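Local coordinates for protein catechol 2,3-dioxygenase (Rhodococcus sp., PDB 2WL9) that probably catalyses the iron-dependent extradiol ring cleavage of catechols in the breakdown of aromatic hydrocarbons, as a type I extradiol dioxygenase, at residues C[81-93]-C[101-113]. Residues are numbered along the deposited sequence; the frame is centred on the assembly and turned at random.
Sequences QLKNAGIPFEVAS and RVLGLVKLHDPGG
The ends of L82 and L108 meet head-on, CD2 of L82 lying 3.9 Å from CD1 of L108. The same L108 methyl is met obliquely by the I87 branch methyl CG2, so one leucine tip packs against both the last turn of helix 72-84 and the loop leaving it. F89 holds CG between its backbone N and carbonyl carbon (chi1 63°), which carries the ring to the side of V106, where F89 CD2 lies 3.9 Å obliquely from V106 CG2. On the sheet face opposite V91 and V106, E90 and K107 run side by side as extended chains. E90 OE2 and K107 NZ stay 4.5 Å apart, too far for a salt bridge, although E90 OE2 lies against K107 CD. The backbones of this hydrogen-bonded pair bond reciprocally, E90 N to K107 O at 2.6 Å and K107 N to E90 O at 2.7 Å. A92 N gives L105 O a third backbone hydrogen bond, and A92 CB presses tightly on L105 CD2 at 3.5 Å. One water bridges P88 O and H109 N; a second accepts from L105 N and probably bridges to A92 O. Strand 90-91 thus pairs antiparallel with strand 104-109 as the outermost strand, within this chain, of the N-terminal vicinal-oxygen-chelate sheet.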
ATOM      1  N   GLN C  81      25.055  22.395  27.071  1.00 26.88           N
ATOM      2  CA  GLN C  81      24.155  23.515  26.781  1.00 27.15           C
ATOM      3  C   GLN C  81      23.662  24.199  28.062  1.00 26.63           C
ATOM      4  O   GLN C  81      23.553  25.426  28.112  1.00 26.80           O
ATOM      5  CB  GLN C  81      22.967  23.060  25.912  1.00 27.15           C
ATOM      6  CG  GLN C  81      23.322  22.752  24.450  1.00 29.79           C
ATOM      7  CD  GLN C  81      22.115  22.348  23.605  1.00 32.04           C
ATOM      8  OE1 GLN C  81      21.742  21.171  23.540  1.00 33.57           O
ATOM      9  NE2 GLN C  81      21.512  23.327  22.933  1.00 33.23           N
ATOM     10  N   LEU C  82      23.382  23.407  29.096  1.00 25.98           N
ATOM     11  CA  LEU C  82      22.986  23.943  30.400  1.00 25.61           C
ATOM     12  C   LEU C  82      24.118  24.742  31.039  1.00 26.19           C
ATOM     13  O   LEU C  82      23.897  25.835  31.570  1.00 26.08           O
ATOM     14  CB  LEU C  82      22.533  22.817  31.339  1.00 25.21           C
ATOM     15  CG  LEU C  82      21.268  22.039  30.957  1.00 24.06           C
ATOM     16  CD1 LEU C  82      21.137  20.780  31.816  1.00 24.73           C
ATOM     17  CD2 LEU C  82      20.023  22.910  31.092  1.00 23.68           C
ATOM     18  N   LYS C  83      25.327  24.188  30.970  1.00 26.35           N
ATOM     19  CA  LYS C  83      26.526  24.844  31.480  1.00 27.43           C
ATOM     20  C   LYS C  83      26.806  26.166  30.750  1.00 27.71           C
ATOM     21  O   LYS C  83      27.210  27.148  31.378  1.00 27.80           O
ATOM     22  CB  LYS C  83      27.728  23.895  31.394  1.00 27.50           C
ATOM     23  CG  LYS C  83      29.001  24.425  32.053  1.00 29.09           C
ATOM     24  CD  LYS C  83      30.114  23.393  32.033  1.00 30.05           C
ATOM     25  CE  LYS C  83      31.456  24.035  32.354  1.00 32.34           C
ATOM     26  NZ  LYS C  83      32.540  23.021  32.513  1.00 32.92           N
ATOM     27  N   ASN C  84      26.579  26.187  29.436  1.00 28.03           N
ATOM     28  CA  ASN C  84      26.767  27.401  28.627  1.00 28.76           C
ATOM     29  C   ASN C  84      25.761  28.491  28.962  1.00 28.77           C
ATOM     30  O   ASN C  84      26.089  29.683  28.923  1.00 29.41           O
ATOM     31  CB  ASN C  84      26.694  27.079  27.135  1.00 28.88           C
ATOM     32  CG  ASN C  84      27.896  26.294  26.644  1.00 30.13           C
ATOM     33  OD1 ASN C  84      28.914  26.189  27.333  1.00 31.01           O
ATOM     34  ND2 ASN C  84      27.784  25.742  25.440  1.00 30.25           N
ATOM     35  N   ALA C  85      24.542  28.068  29.293  1.00 28.06           N
ATOM     36  CA  ALA C  85      23.464  28.971  29.671  1.00 27.81           C
ATOM     37  C   ALA C  85      23.545  29.395  31.138  1.00 27.79           C
ATOM     38  O   ALA C  85      22.714  30.171  31.607  1.00 27.95           O
ATOM     39  CB  ALA C  85      22.110  28.321  29.378  1.00 27.44           C
ATOM     40  N   GLY C  86      24.543  28.883  31.856  1.00 27.55           N
ATOM     41  CA  GLY C  86      24.704  29.180  33.278  1.00 27.32           C
ATOM     42  C   GLY C  86      23.577  28.607  34.120  1.00 26.89           C
ATOM     43  O   GLY C  86      23.159  29.209  35.114  1.00 27.14           O
ATOM     44  N   ILE C  87      23.073  27.445  33.717  1.00 25.75           N
ATOM     45  CA  ILE C  87      22.020  26.772  34.472  1.00 25.09           C
ATOM     46  C   ILE C  87      22.663  25.687  35.325  1.00 24.77           C
ATOM     47  O   ILE C  87      23.339  24.805  34.792  1.00 24.80           O
ATOM     48  CB  ILE C  87      20.925  26.174  33.560  1.00 24.55           C
ATOM     49  CG1 ILE C  87      20.167  27.296  32.834  1.00 24.75           C
ATOM     50  CG2 ILE C  87      19.947  25.305  34.373  1.00 24.67           C
ATOM     51  CD1 ILE C  87      19.372  26.829  31.642  1.00 23.04           C
ATOM     52  N   PRO C  88      22.471  25.762  36.652  1.00 24.67           N
ATOM     53  CA  PRO C  88      23.078  24.798  37.563  1.00 24.46           C
ATOM     54  C   PRO C  88      22.410  23.438  37.410  1.00 23.60           C
ATOM     55  O   PRO C  88      21.189  23.366  37.251  1.00 23.36           O
ATOM     56  CB  PRO C  88      22.777  25.381  38.950  1.00 24.91           C
ATOM     57  CG  PRO C  88      22.281  26.777  38.716  1.00 25.12           C
ATOM     58  CD  PRO C  88      21.640  26.742  37.371  1.00 24.79           C
ATOM     59  N   PHE C  89      23.207  22.375  37.429  1.00 23.17           N
ATOM     60  CA  PHE C  89      22.666  21.019  37.359  1.00 22.80           C
ATOM     61  C   PHE C  89      23.542  20.029  38.104  1.00 22.71           C
ATOM     62  O   PHE C  89      24.713  20.295  38.373  1.00 23.04           O
ATOM     63  CB  PHE C  89      22.444  20.566  35.905  1.00 22.51           C
ATOM     64  CG  PHE C  89      23.707  20.484  35.087  1.00 22.27           C
ATOM     65  CD1 PHE C  89      24.125  21.573  34.330  1.00 22.37           C
ATOM     66  CD2 PHE C  89      24.451  19.303  35.040  1.00 21.70           C
ATOM     67  CE1 PHE C  89      25.285  21.504  33.559  1.00 23.27           C
ATOM     68  CE2 PHE C  89      25.616  19.221  34.271  1.00 22.61           C
ATOM     69  CZ  PHE C  89      26.038  20.325  33.535  1.00 23.07           C
ATOM     70  N   GLU C  90      22.949  18.884  38.410  1.00 22.45           N
ATOM     71  CA  GLU C  90      23.593  17.810  39.134  1.00 22.87           C
ATOM     72  C   GLU C  90      23.771  16.621  38.198  1.00 22.42           C
ATOM     73  O   GLU C  90      22.816  16.185  37.553  1.00 22.14           O
ATOM     74  CB  GLU C  90      22.717  17.450  40.342  1.00 22.88           C
ATOM     75  CG  GLU C  90      23.175  16.273  41.176  1.00 24.80           C
ATOM     76  CD  GLU C  90      22.363  16.115  42.454  1.00 25.65           C
ATOM     77  OE1 GLU C  90      22.130  17.118  43.159  1.00 27.60           O
ATOM     78  OE2 GLU C  90      21.964  14.983  42.766  1.00 25.95           O
ATOM     79  N   VAL C  91      25.001  16.124  38.092  1.00 22.17           N
ATOM     80  CA  VAL C  91      25.257  14.902  37.335  1.00 21.77           C
ATOM     81  C   VAL C  91      25.098  13.738  38.304  1.00 21.38           C
ATOM     82  O   VAL C  91      25.891  13.592  39.233  1.00 21.44           O
ATOM     83  CB  VAL C  91      26.674  14.865  36.708  1.00 21.86           C
ATOM     84  CG1 VAL C  91      26.902  13.541  35.948  1.00 23.01           C
ATOM     85  CG2 VAL C  91      26.901  16.043  35.792  1.00 22.54           C
ATOM     86  N   ALA C  92      24.075  12.918  38.079  1.00 20.68           N
ATOM     87  CA  ALA C  92      23.757  11.828  38.985  1.00 20.20           C
ATOM     88  C   ALA C  92      24.797  10.720  38.912  1.00 19.86           C
ATOM     89  O   ALA C  92      25.368  10.453  37.851  1.00 19.60           O
ATOM     90  CB  ALA C  92      22.382  11.275  38.686  1.00 19.86           C
ATOM     91  N   SER C  93      25.041  10.084  40.052  1.00 19.05           N
ATOM     92  CA  SER C  93      25.895   8.906  40.111  1.00 18.82           C
ATOM     93  C   SER C  93      25.140   7.670  39.622  1.00 18.49           C
ATOM     94  O   SER C  93      23.923   7.720  39.383  1.00 17.80           O
ATOM     95  CB  SER C  93      26.358   8.669  41.547  1.00 19.22           C
ATOM     96  OG  SER C  93      25.254   8.311  42.365  1.00 19.09           O
ATOM     97  N   ARG C 101      15.712   4.002  37.920  1.00 17.34           N
ATOM     98  CA  ARG C 101      15.728   2.896  36.930  1.00 17.20           C
ATOM     99  C   ARG C 101      16.122   3.373  35.530  1.00 17.04           C
ATOM    100  O   ARG C 101      15.442   3.079  34.535  1.00 17.12           O
ATOM    101  CB  ARG C 101      14.402   2.110  36.880  1.00 17.10           C
ATOM    102  CG  ARG C 101      13.773   1.776  38.213  1.00 17.45           C
ATOM    103  CD  ARG C 101      14.699   0.963  39.100  1.00 18.78           C
ATOM    104  NE  ARG C 101      13.992   0.578  40.313  1.00 20.43           N
ATOM    105  CZ  ARG C 101      13.275  -0.533  40.431  1.00 21.87           C
ATOM    106  NH1 ARG C 101      13.180  -1.385  39.413  1.00 22.81           N
ATOM    107  NH2 ARG C 101      12.647  -0.790  41.574  1.00 23.55           N
ATOM    108  N   VAL C 102      17.227   4.107  35.468  1.00 17.43           N
ATOM    109  CA  VAL C 102      17.774   4.625  34.212  1.00 17.49           C
ATOM    110  C   VAL C 102      19.282   4.380  34.177  1.00 17.66           C
ATOM    111  O   VAL C 102      19.878   3.969  35.182  1.00 17.02           O
ATOM    112  CB  VAL C 102      17.479   6.142  34.006  1.00 17.59           C
ATOM    113  CG1 VAL C 102      15.980   6.401  33.941  1.00 18.50           C
ATOM    114  CG2 VAL C 102      18.155   7.006  35.095  1.00 18.72           C
ATOM    115  N   LEU C 103      19.895   4.628  33.025  1.00 17.19           N
ATOM    116  CA  LEU C 103      21.337   4.441  32.893  1.00 17.74           C
ATOM    117  C   LEU C 103      22.162   5.668  33.254  1.00 17.87           C
ATOM    118  O   LEU C 103      23.260   5.542  33.804  1.00 18.33           O
ATOM    119  CB  LEU C 103      21.694   4.001  31.480  1.00 17.36           C
ATOM    120  CG  LEU C 103      21.263   2.611  31.023  1.00 17.36           C
ATOM    121  CD1 LEU C 103      21.721   2.434  29.585  1.00 17.77           C
ATOM    122  CD2 LEU C 103      21.839   1.509  31.921  1.00 17.11           C
ATOM    123  N   GLY C 104      21.645   6.844  32.915  1.00 17.69           N
ATOM    124  CA  GLY C 104      22.325   8.105  33.187  1.00 17.98           C
ATOM    125  C   GLY C 104      21.304   9.195  33.407  1.00 18.00           C
ATOM    126  O   GLY C 104      20.197   9.140  32.861  1.00 17.50           O
ATOM    127  N   LEU C 105      21.687  10.201  34.188  1.00 18.42           N
ATOM    128  CA  LEU C 105      20.743  11.157  34.724  1.00 18.82           C
ATOM    129  C   LEU C 105      21.419  12.499  35.044  1.00 19.15           C
ATOM    130  O   LEU C 105      22.588  12.558  35.446  1.00 19.07           O
ATOM    131  CB  LEU C 105      20.094  10.543  35.985  1.00 19.77           C
ATOM    132  CG  LEU C 105      19.119  11.255  36.917  1.00 19.71           C
ATOM    133  CD1 LEU C 105      17.753  11.367  36.305  1.00 21.32           C
ATOM    134  CD2 LEU C 105      19.029  10.461  38.210  1.00 22.55           C
ATOM    135  N   VAL C 106      20.666  13.568  34.822  1.00 19.05           N
ATOM    136  CA  VAL C 106      21.034  14.904  35.235  1.00 19.26           C
ATOM    137  C   VAL C 106      19.839  15.497  35.994  1.00 18.91           C
ATOM    138  O   VAL C 106      18.691  15.349  35.569  1.00 19.26           O
ATOM    139  CB  VAL C 106      21.487  15.736  33.991  1.00 19.69           C
ATOM    140  CG1 VAL C 106      20.828  17.089  33.919  1.00 19.36           C
ATOM    141  CG2 VAL C 106      23.005  15.833  33.935  1.00 19.77           C
ATOM    142  N   LYS C 107      20.104  16.124  37.137  1.00 18.96           N
ATOM    143  CA  LYS C 107      19.042  16.736  37.938  1.00 18.67           C
ATOM    144  C   LYS C 107      19.203  18.252  38.025  1.00 18.59           C
ATOM    145  O   LYS C 107      20.308  18.757  38.270  1.00 18.85           O
ATOM    146  CB  LYS C 107      19.001  16.136  39.357  1.00 19.31           C
ATOM    147  CG  LYS C 107      18.678  14.647  39.426  1.00 18.65           C
ATOM    148  CD  LYS C 107      18.798  14.122  40.861  1.00 19.49           C
ATOM    149  CE  LYS C 107      18.212  12.728  41.004  1.00 18.90           C
ATOM    150  NZ  LYS C 107      18.585  12.091  42.297  1.00 20.48           N
ATOM    151  N   LEU C 108      18.095  18.963  37.837  1.00 18.21           N
ATOM    152  CA  LEU C 108      18.064  20.423  37.933  1.00 18.56           C
ATOM    153  C   LEU C 108      16.652  20.917  38.266  1.00 18.57           C
ATOM    154  O   LEU C 108      15.798  20.132  38.701  1.00 17.95           O
ATOM    155  CB  LEU C 108      18.587  21.054  36.630  1.00 18.58           C
ATOM    156  CG  LEU C 108      17.846  20.782  35.315  1.00 18.43           C
ATOM    157  CD1 LEU C 108      18.100  21.914  34.320  1.00 19.70           C
ATOM    158  CD2 LEU C 108      18.201  19.420  34.699  1.00 18.30           C
ATOM    159  N   HIS C 109      16.405  22.211  38.068  1.00 18.86           N
ATOM    160  CA  HIS C 109      15.067  22.776  38.234  1.00 19.03           C
ATOM    161  C   HIS C 109      14.708  23.686  37.074  1.00 18.91           C
ATOM    162  O   HIS C 109      15.563  24.386  36.539  1.00 19.38           O
ATOM    163  CB  HIS C 109      14.963  23.562  39.541  1.00 19.74           C
ATOM    164  CG  HIS C 109      15.055  22.709  40.761  1.00 20.59           C
ATOM    165  ND1 HIS C 109      16.253  22.227  41.240  1.00 21.71           N
ATOM    166  CD2 HIS C 109      14.099  22.235  41.593  1.00 21.89           C
ATOM    167  CE1 HIS C 109      16.032  21.499  42.319  1.00 22.24           C
ATOM    168  NE2 HIS C 109      14.733  21.489  42.554  1.00 22.78           N
ATOM    169  N   ASP C 110      13.437  23.695  36.694  1.00 18.97           N
ATOM    170  CA  ASP C 110      12.990  24.644  35.681  1.00 19.35           C
ATOM    171  C   ASP C 110      12.826  26.027  36.332  1.00 19.68           C
ATOM    172  O   ASP C 110      13.050  26.157  37.541  1.00 20.18           O
ATOM    173  CB  ASP C 110      11.738  24.131  34.934  1.00 18.88           C
ATOM    174  CG  ASP C 110      10.430  24.366  35.683  1.00 19.57           C
ATOM    175  OD1 ASP C 110      10.418  24.939  36.794  1.00 19.64           O
ATOM    176  OD2 ASP C 110       9.390  23.956  35.125  1.00 21.38           O
ATOM    177  N   PRO C 111      12.465  27.063  35.548  1.00 19.99           N
ATOM    178  CA  PRO C 111      12.394  28.401  36.151  1.00 20.35           C
ATOM    179  C   PRO C 111      11.277  28.560  37.178  1.00 20.76           C
ATOM    180  O   PRO C 111      11.391  29.394  38.078  1.00 20.92           O
ATOM    181  CB  PRO C 111      12.155  29.317  34.949  1.00 20.23           C
ATOM    182  CG  PRO C 111      12.729  28.565  33.794  1.00 20.45           C
ATOM    183  CD  PRO C 111      12.379  27.133  34.078  1.00 19.44           C
ATOM    184  N   GLY C 112      10.223  27.755  37.053  1.00 20.48           N
ATOM    185  CA  GLY C 112       9.125  27.743  38.017  1.00 20.85           C
ATOM    186  C   GLY C 112       9.463  27.010  39.305  1.00 21.13           C
ATOM    187  O   GLY C 112       8.639  26.943  40.216  1.00 21.44           O
ATOM    188  N   GLY C 113      10.675  26.461  39.370  1.00 20.90           N
ATOM    189  CA  GLY C 113      11.147  25.712  40.530  1.00 20.65           C
ATOM    190  C   GLY C 113      10.723  24.252  40.553  1.00 20.30           C
ATOM    191  O   GLY C 113      10.874  23.582  41.574  1.00 19.89           O
TER
HETATM  192  O   HOH W   1      18.827  24.248  37.980  1.00 16.67           O
HETATM  193  O   HOH W   2      24.186   9.677  35.611  1.00 16.82           O